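Local coordinates for protein CocE/NonD family hydrolase (Staphylococcus aureus subsp. aureus COL, PDB 3III) that probably hydrolyses ester or amide bonds as a serine hydrolase of the alpha/beta-hydrolase fold, related to cocaine esterase and X-Pro dipeptidyl-peptidases, at residues 150-153 against 154-158; 311-314 against 315-319. All blocks are in the same frame, centred on the assembly; numbering follows the deposited sequence.

Contact 1: 150-153 against 154-158; sequences IEWA and ANQSW
Gln156 lays its side-chain amide over the indole of Trp152, where helix 140-154 of the alpha/beta-hydrolase domain runs out into the loop leading to strand 159-160. The two planes are only 11° apart, so this is an amide-on-ring stack: NE2 sits above the pyrrole side, 3.3 Å from Trp152 CE2, while CG stands over the six-membered ring in a CH-pi contact, 3.7 Å from its centroid. A bend at chi2 (-44°) folds the glutamine back over the ring and brings NE2 to the backbone oxygen Trp152 O, 2.8 Å away, in an almost straight bond (174°). The amide is thus held by its face against the indole and by its N-H on the carbonyl of the same tryptophan.

Trp152 O also accepts from Asn155 N at 3.0 Å, the two donors arriving on opposite faces of the carbonyl plane. With Ala154 N on Ile150 O and Gln156 N on Ala153 O, these bonds carry the chain out of the helix. A water lies within hydrogen-bonding distance of Glu151 O and Asn155 OD1, though it cannot be said to serve both at once, and the Glu151 carboxylate turns away to His185.

Trp158 completes the cluster. The side chains of Trp152 and Trp158 cross at about a right angle, and Gln156 CB lies over one face of the Trp158 indole. Ala153 CB approaches the same indole. The two tryptophans pack on the central sheet, Trp152 on Ile56 and Ile58, Trp158 on Ile58, Val69 and Val121, joining the end of the helix to strands 53-60, 67-74 and 119-124. At the junction between the rings, Trp152 CH2 meets the edge of Trp158 near its plane, 4.1 Å from CZ2.

Contact 2: 311-314 against 315-319; sequences RQKS and FFDFY
The last turns of helix 306-319 carry an i to i+4 salt bridge, in which Lys313 NZ reaches Asp317 OD2 at 3.0 Å. The ammonium comes in on the syn lone pair of OD2. Lys313 starts out extended, with CG anti to the backbone N (chi1 178°), and then bends at chi3 and chi4 to turn its tip down the helix to the aspartate. OD1 takes a different set of partners: a water donates to it at 2.6 Å and bonds weakly to NZ, and Tyr118 OH makes a further hydrogen bond. These contacts to both oxygens should favour the charged form of Asp317.

In the alpha/beta-hydrolase fold this helix packs against the central sheet, where Phe315 and Phe316 press on Ile190 of strand 186-192 and Tyr319 on Trp291 of strand 290-295. Regular i to i+4 bonds run along the backbone, the shortest from Asp317 N to Lys313 O at 2.7 Å. The Phe315 ring also meets Trp327 edge-to-face, and Phe318 N closes on Ser314 O, which Asn325 ND2 also binds.

Overall arrangement
Contact 1 and contact 2 come in series along the chain, on the same side of its centre. Their centres are about 20 Å apart and their nearest atoms about 11 Å, so they do not touch. Both belong to helices on the same mixed sheet, contact 1 on strands 53-60, 67-74 and 119-124, contact 2 on strands 186-192 and 290-295. Strand 162-168, between these groups, follows contact 1 closely in sequence and supplies Asn166, hydrogen-bonded to Gln312 of contact 2. It leads into a Gly-X-Ser motif that probably forms the nucleophile elbow; neither contact is known to be part of the active site. Tyr118, partner of Asp317, directly precedes strand 119-124, on which Trp158 packs.

Contact 1: 150-153 against 154-158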
ATOM      1  N   ILE A 150      -7.847   5.326 -21.441  1.00  8.45           N
ATOM      2  CA  ILE A 150      -9.218   5.154 -20.933  1.00  9.13           C
ATOM      3  C   ILE A 150     -10.211   5.688 -21.928  1.00  9.92           C
ATOM      4  O   ILE A 150     -11.172   5.009 -22.280  1.00 10.11           O
ATOM      5  CB  ILE A 150      -9.423   5.822 -19.528  1.00  8.57           C
ATOM      6  CG1 ILE A 150      -8.622   5.049 -18.490  1.00 10.21           C
ATOM      7  CG2 ILE A 150     -10.901   5.933 -19.186  1.00  6.05           C
ATOM      8  CD1 ILE A 150      -8.461   5.756 -17.160  1.00  8.01           C
ATOM      9  N   GLU A 151      -9.978   6.911 -22.401  1.00 10.67           N
ATOM     10  CA  GLU A 151     -10.901   7.567 -23.317  1.00  9.95           C
ATOM     11  C   GLU A 151     -10.922   6.903 -24.684  1.00 10.05           C
ATOM     12  O   GLU A 151     -11.966   6.843 -25.313  1.00 10.64           O
ATOM     13  CB  GLU A 151     -10.597   9.068 -23.393  1.00 10.74           C
ATOM     14  CG  GLU A 151     -10.837   9.778 -22.040  1.00 11.58           C
ATOM     15  CD  GLU A 151     -12.252   9.534 -21.466  1.00 12.83           C
ATOM     16  OE1 GLU A 151     -13.230   9.916 -22.171  1.00 12.16           O
ATOM     17  OE2 GLU A 151     -12.391   8.964 -20.346  1.00  8.64           O
ATOM     18  N   TRP A 152      -9.784   6.384 -25.132  1.00  9.66           N
ATOM     19  CA  TRP A 152      -9.713   5.626 -26.377  1.00  9.22           C
ATOM     20  C   TRP A 152     -10.551   4.326 -26.304  1.00  9.69           C
ATOM     21  O   TRP A 152     -11.326   4.026 -27.221  1.00  8.85           O
ATOM     22  CB  TRP A 152      -8.265   5.291 -26.675  1.00  9.71           C
ATOM     23  CG  TRP A 152      -8.088   4.352 -27.841  1.00  9.68           C
ATOM     24  CD1 TRP A 152      -7.969   4.690 -29.156  1.00 11.84           C
ATOM     25  CD2 TRP A 152      -8.021   2.945 -27.776  1.00  9.21           C
ATOM     26  NE1 TRP A 152      -7.826   3.558 -29.916  1.00 11.92           N
ATOM     27  CE2 TRP A 152      -7.861   2.474 -29.088  1.00 11.68           C
ATOM     28  CE3 TRP A 152      -8.065   2.020 -26.726  1.00 11.19           C
ATOM     29  CZ2 TRP A 152      -7.748   1.114 -29.382  1.00 11.63           C
ATOM     30  CZ3 TRP A 152      -7.932   0.683 -27.020  1.00 11.52           C
ATOM     31  CH2 TRP A 152      -7.794   0.244 -28.343  1.00 10.49           C
ATOM     32  N   ALA A 153     -10.400   3.606 -25.201  1.00  8.35           N
ATOM     33  CA  ALA A 153     -11.102   2.373 -24.932  1.00  9.17           C
ATOM     34  C   ALA A 153     -12.601   2.575 -24.950  1.00  9.46           C
ATOM     35  O   ALA A 153     -13.309   1.724 -25.438  1.00  9.60           O
ATOM     36  CB  ALA A 153     -10.676   1.803 -23.560  1.00  7.07           C
ATOM     37  N   ALA A 154     -13.060   3.729 -24.455  1.00  9.24           N
ATOM     38  CA  ALA A 154     -14.476   4.019 -24.397  1.00  9.75           C
ATOM     39  C   ALA A 154     -15.112   4.152 -25.761  1.00 11.03           C
ATOM     40  O   ALA A 154     -16.305   3.963 -25.885  1.00  8.19           O
ATOM     41  CB  ALA A 154     -14.762   5.255 -23.584  1.00  8.79           C
ATOM     42  N   ASN A 155     -14.307   4.392 -26.784  1.00 11.80           N
ATOM     43  CA  ASN A 155     -14.791   4.559 -28.114  1.00 11.93           C
ATOM     44  C   ASN A 155     -14.617   3.350 -29.052  1.00 11.74           C
ATOM     45  O   ASN A 155     -14.908   3.445 -30.224  1.00 10.78           O
ATOM     46  CB  ASN A 155     -14.125   5.801 -28.734  1.00 13.88           C
ATOM     47  CG  ASN A 155     -14.723   7.089 -28.209  1.00 17.80           C
ATOM     48  OD1 ASN A 155     -13.990   7.999 -27.817  1.00 28.29           O
ATOM     49  ND2 ASN A 155     -16.035   7.132 -28.094  1.00 24.37           N
ATOM     50  N   GLN A 156     -14.169   2.227 -28.560  1.00 10.47           N
ATOM     51  CA  GLN A 156     -13.961   1.078 -29.411  1.00 11.12           C
ATOM     52  C   GLN A 156     -15.235   0.244 -29.617  1.00 10.91           C
ATOM     53  O   GLN A 156     -16.146   0.232 -28.813  1.00  9.09           O
ATOM     54  CB  GLN A 156     -12.861   0.198 -28.841  1.00 11.44           C
ATOM     55  CG  GLN A 156     -11.511   0.878 -28.769  1.00 11.92           C
ATOM     56  CD  GLN A 156     -11.165   1.664 -29.998  1.00 12.35           C
ATOM     57  OE1 GLN A 156     -11.033   1.088 -31.090  1.00 12.43           O
ATOM     58  NE2 GLN A 156     -11.062   3.003 -29.850  1.00  6.57           N
ATOM     59  N   SER A 157     -15.238  -0.519 -30.687  1.00 11.38           N
ATOM     60  CA  SER A 157     -16.430  -1.256 -31.112  1.00 12.57           C
ATOM     61  C   SER A 157     -16.904  -2.243 -30.027  1.00 12.18           C
ATOM     62  O   SER A 157     -18.118  -2.505 -29.890  1.00 12.47           O
ATOM     63  CB  SER A 157     -16.132  -1.952 -32.451  1.00 12.88           C
ATOM     64  OG  SER A 157     -15.133  -2.955 -32.242  1.00 14.93           O
ATOM     65  N   TRP A 158     -15.973  -2.791 -29.263  1.00 10.26           N
ATOM     66  CA  TRP A 158     -16.299  -3.766 -28.223  1.00  9.32           C
ATOM     67  C   TRP A 158     -16.607  -3.149 -26.855  1.00  9.40           C
ATOM     68  O   TRP A 158     -16.750  -3.884 -25.868  1.00  8.27           O
ATOM     69  CB  TRP A 158     -15.174  -4.811 -28.083  1.00 10.11           C
ATOM     70  CG  TRP A 158     -13.743  -4.221 -28.290  1.00  9.31           C
ATOM     71  CD1 TRP A 158     -12.976  -4.323 -29.398  1.00  9.81           C
ATOM     72  CD2 TRP A 158     -13.009  -3.401 -27.372  1.00 10.21           C
ATOM     73  NE1 TRP A 158     -11.785  -3.654 -29.221  1.00  7.27           N
ATOM     74  CE2 TRP A 158     -11.783  -3.073 -27.990  1.00  9.78           C
ATOM     75  CE3 TRP A 158     -13.262  -2.923 -26.087  1.00 10.55           C
ATOM     76  CZ2 TRP A 158     -10.825  -2.292 -27.372  1.00  8.16           C
ATOM     77  CZ3 TRP A 158     -12.308  -2.152 -25.465  1.00 13.42           C
ATOM     78  CH2 TRP A 158     -11.086  -1.857 -26.106  1.00 12.50           C
TER
HETATM   79  O   HOH W   1     -13.881   8.728 -25.050  1.00 23.67           O

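Contact 2: 311-314 against 315-319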
ATOM      1  N   ARG A 311     -16.280  -9.971  -4.971  1.00  7.58           N
ATOM      2  CA  ARG A 311     -16.574  -8.625  -4.437  1.00  8.87           C
ATOM      3  C   ARG A 311     -16.300  -7.567  -5.517  1.00  7.90           C
ATOM      4  O   ARG A 311     -17.146  -6.680  -5.778  1.00  9.16           O
ATOM      5  CB  ARG A 311     -15.736  -8.401  -3.164  1.00 10.85           C
ATOM      6  CG  ARG A 311     -15.871  -7.009  -2.502  1.00 13.51           C
ATOM      7  CD  ARG A 311     -14.726  -6.702  -1.543  1.00 19.42           C
ATOM      8  NE  ARG A 311     -14.274  -7.862  -0.809  1.00 21.96           N
ATOM      9  CZ  ARG A 311     -14.847  -8.328   0.295  1.00 22.72           C
ATOM     10  NH1 ARG A 311     -15.900  -7.686   0.762  1.00 24.29           N
ATOM     11  NH2 ARG A 311     -14.384  -9.468   0.890  1.00 16.00           N
ATOM     12  N   GLN A 312     -15.142  -7.679  -6.137  1.00  8.73           N
ATOM     13  CA  GLN A 312     -14.737  -6.795  -7.274  1.00  8.20           C
ATOM     14  C   GLN A 312     -15.784  -6.836  -8.369  1.00  8.33           C
ATOM     15  O   GLN A 312     -16.155  -5.800  -8.926  1.00  8.08           O
ATOM     16  CB  GLN A 312     -13.387  -7.193  -7.864  1.00  7.61           C
ATOM     17  CG  GLN A 312     -12.134  -7.044  -6.965  1.00  7.26           C
ATOM     18  CD  GLN A 312     -10.929  -7.797  -7.539  1.00  9.81           C
ATOM     19  OE1 GLN A 312     -10.642  -7.720  -8.738  1.00  8.58           O
ATOM     20  NE2 GLN A 312     -10.196  -8.484  -6.680  1.00  8.52           N
ATOM     21  N   LYS A 313     -16.250  -8.051  -8.677  1.00  8.51           N
ATOM     22  CA  LYS A 313     -17.194  -8.244  -9.762  1.00  8.57           C
ATOM     23  C   LYS A 313     -18.567  -7.651  -9.389  1.00  8.43           C
ATOM     24  O   LYS A 313     -19.228  -7.073 -10.228  1.00  6.96           O
ATOM     25  CB  LYS A 313     -17.312  -9.754 -10.133  1.00  8.68           C
ATOM     26  CG  LYS A 313     -18.352 -10.071 -11.273  1.00 10.63           C
ATOM     27  CD  LYS A 313     -18.310 -11.604 -11.641  1.00 13.96           C
ATOM     28  CE  LYS A 313     -19.621 -12.274 -11.347  1.00 20.30           C
ATOM     29  NZ  LYS A 313     -20.858 -11.573 -12.023  1.00 17.45           N
ATOM     30  N   SER A 314     -18.978  -7.775  -8.131  1.00  8.08           N
ATOM     31  CA  SER A 314     -20.246  -7.229  -7.731  1.00  8.68           C
ATOM     32  C   SER A 314     -20.237  -5.674  -7.886  1.00  8.39           C
ATOM     33  O   SER A 314     -21.196  -5.088  -8.392  1.00  7.79           O
ATOM     34  CB  SER A 314     -20.620  -7.661  -6.304  1.00  9.42           C
ATOM     35  OG  SER A 314     -21.822  -6.949  -5.930  1.00 11.83           O
ATOM     36  N   PHE A 315     -19.125  -5.059  -7.514  1.00  6.85           N
ATOM     37  CA  PHE A 315     -18.919  -3.601  -7.628  1.00  7.67           C
ATOM     38  C   PHE A 315     -18.935  -3.185  -9.095  1.00  7.46           C
ATOM     39  O   PHE A 315     -19.660  -2.262  -9.478  1.00  8.08           O
ATOM     40  CB  PHE A 315     -17.596  -3.260  -6.957  1.00  7.11           C
ATOM     41  CG  PHE A 315     -17.130  -1.838  -7.099  1.00  7.60           C
ATOM     42  CD1 PHE A 315     -17.771  -0.787  -6.436  1.00  9.24           C
ATOM     43  CD2 PHE A 315     -15.992  -1.560  -7.846  1.00  6.42           C
ATOM     44  CE1 PHE A 315     -17.280   0.515  -6.540  1.00  6.33           C
ATOM     45  CE2 PHE A 315     -15.493  -0.264  -7.955  1.00  6.99           C
ATOM     46  CZ  PHE A 315     -16.153   0.791  -7.284  1.00  8.88           C
ATOM     47  N   PHE A 316     -18.209  -3.918  -9.920  1.00  7.12           N
ATOM     48  CA  PHE A 316     -18.163  -3.593 -11.350  1.00  8.15           C
ATOM     49  C   PHE A 316     -19.474  -3.920 -12.082  1.00  7.85           C
ATOM     50  O   PHE A 316     -19.801  -3.236 -13.023  1.00  9.00           O
ATOM     51  CB  PHE A 316     -16.989  -4.275 -12.053  1.00  7.57           C
ATOM     52  CG  PHE A 316     -15.659  -3.524 -11.981  1.00  8.67           C
ATOM     53  CD1 PHE A 316     -15.523  -2.278 -11.411  1.00  8.95           C
ATOM     54  CD2 PHE A 316     -14.504  -4.137 -12.501  1.00  6.34           C
ATOM     55  CE1 PHE A 316     -14.264  -1.624 -11.368  1.00  8.93           C
ATOM     56  CE2 PHE A 316     -13.295  -3.489 -12.538  1.00  8.24           C
ATOM     57  CZ  PHE A 316     -13.161  -2.219 -11.938  1.00 10.54           C
ATOM     58  N   ASP A 317     -20.201  -4.961 -11.672  1.00  8.17           N
ATOM     59  CA  ASP A 317     -21.482  -5.250 -12.291  1.00  7.76           C
ATOM     60  C   ASP A 317     -22.422  -4.075 -12.008  1.00  7.05           C
ATOM     61  O   ASP A 317     -23.224  -3.661 -12.888  1.00  5.93           O
ATOM     62  CB  ASP A 317     -22.132  -6.516 -11.718  1.00  6.97           C
ATOM     63  CG  ASP A 317     -21.485  -7.813 -12.175  1.00 10.44           C
ATOM     64  OD1 ASP A 317     -20.677  -7.840 -13.141  1.00 11.29           O
ATOM     65  OD2 ASP A 317     -21.861  -8.815 -11.552  1.00 12.52           O
ATOM     66  N   PHE A 318     -22.320  -3.500 -10.800  1.00  6.20           N
ATOM     67  CA  PHE A 318     -23.162  -2.308 -10.509  1.00  6.57           C
ATOM     68  C   PHE A 318     -22.735  -1.111 -11.355  1.00  7.80           C
ATOM     69  O   PHE A 318     -23.580  -0.456 -11.949  1.00 10.52           O
ATOM     70  CB  PHE A 318     -23.107  -1.964  -9.026  1.00  6.61           C
ATOM     71  CG  PHE A 318     -24.105  -0.941  -8.594  1.00  6.50           C
ATOM     72  CD1 PHE A 318     -25.355  -1.326  -8.163  1.00  4.93           C
ATOM     73  CD2 PHE A 318     -23.787   0.411  -8.600  1.00  9.84           C
ATOM     74  CE1 PHE A 318     -26.341  -0.358  -7.757  1.00  7.68           C
ATOM     75  CE2 PHE A 318     -24.743   1.375  -8.161  1.00 11.78           C
ATOM     76  CZ  PHE A 318     -26.002   0.971  -7.739  1.00  9.34           C
ATOM     77  N   TYR A 319     -21.437  -0.783 -11.365  1.00  8.60           N
ATOM     78  CA  TYR A 319     -20.965   0.472 -11.976  1.00  8.62           C
ATOM     79  C   TYR A 319     -20.674   0.383 -13.472  1.00  8.83           C
ATOM     80  O   TYR A 319     -20.869   1.377 -14.164  1.00  8.05           O
ATOM     81  CB  TYR A 319     -19.776   1.127 -11.189  1.00  8.68           C
ATOM     82  CG  TYR A 319     -20.242   1.679  -9.882  1.00  8.44           C
ATOM     83  CD1 TYR A 319     -21.066   2.793  -9.828  1.00 10.58           C
ATOM     84  CD2 TYR A 319     -19.979   1.006  -8.705  1.00  9.07           C
ATOM     85  CE1 TYR A 319     -21.561   3.250  -8.645  1.00 12.07           C
ATOM     86  CE2 TYR A 319     -20.464   1.453  -7.517  1.00  9.29           C
ATOM     87  CZ  TYR A 319     -21.267   2.577  -7.479  1.00  9.85           C
ATOM     88  OH  TYR A 319     -21.826   3.002  -6.292  1.00  8.21           O
TER
HETATM   89  O   HOH W   2     -21.349  -9.848 -14.695  1.00 20.03           O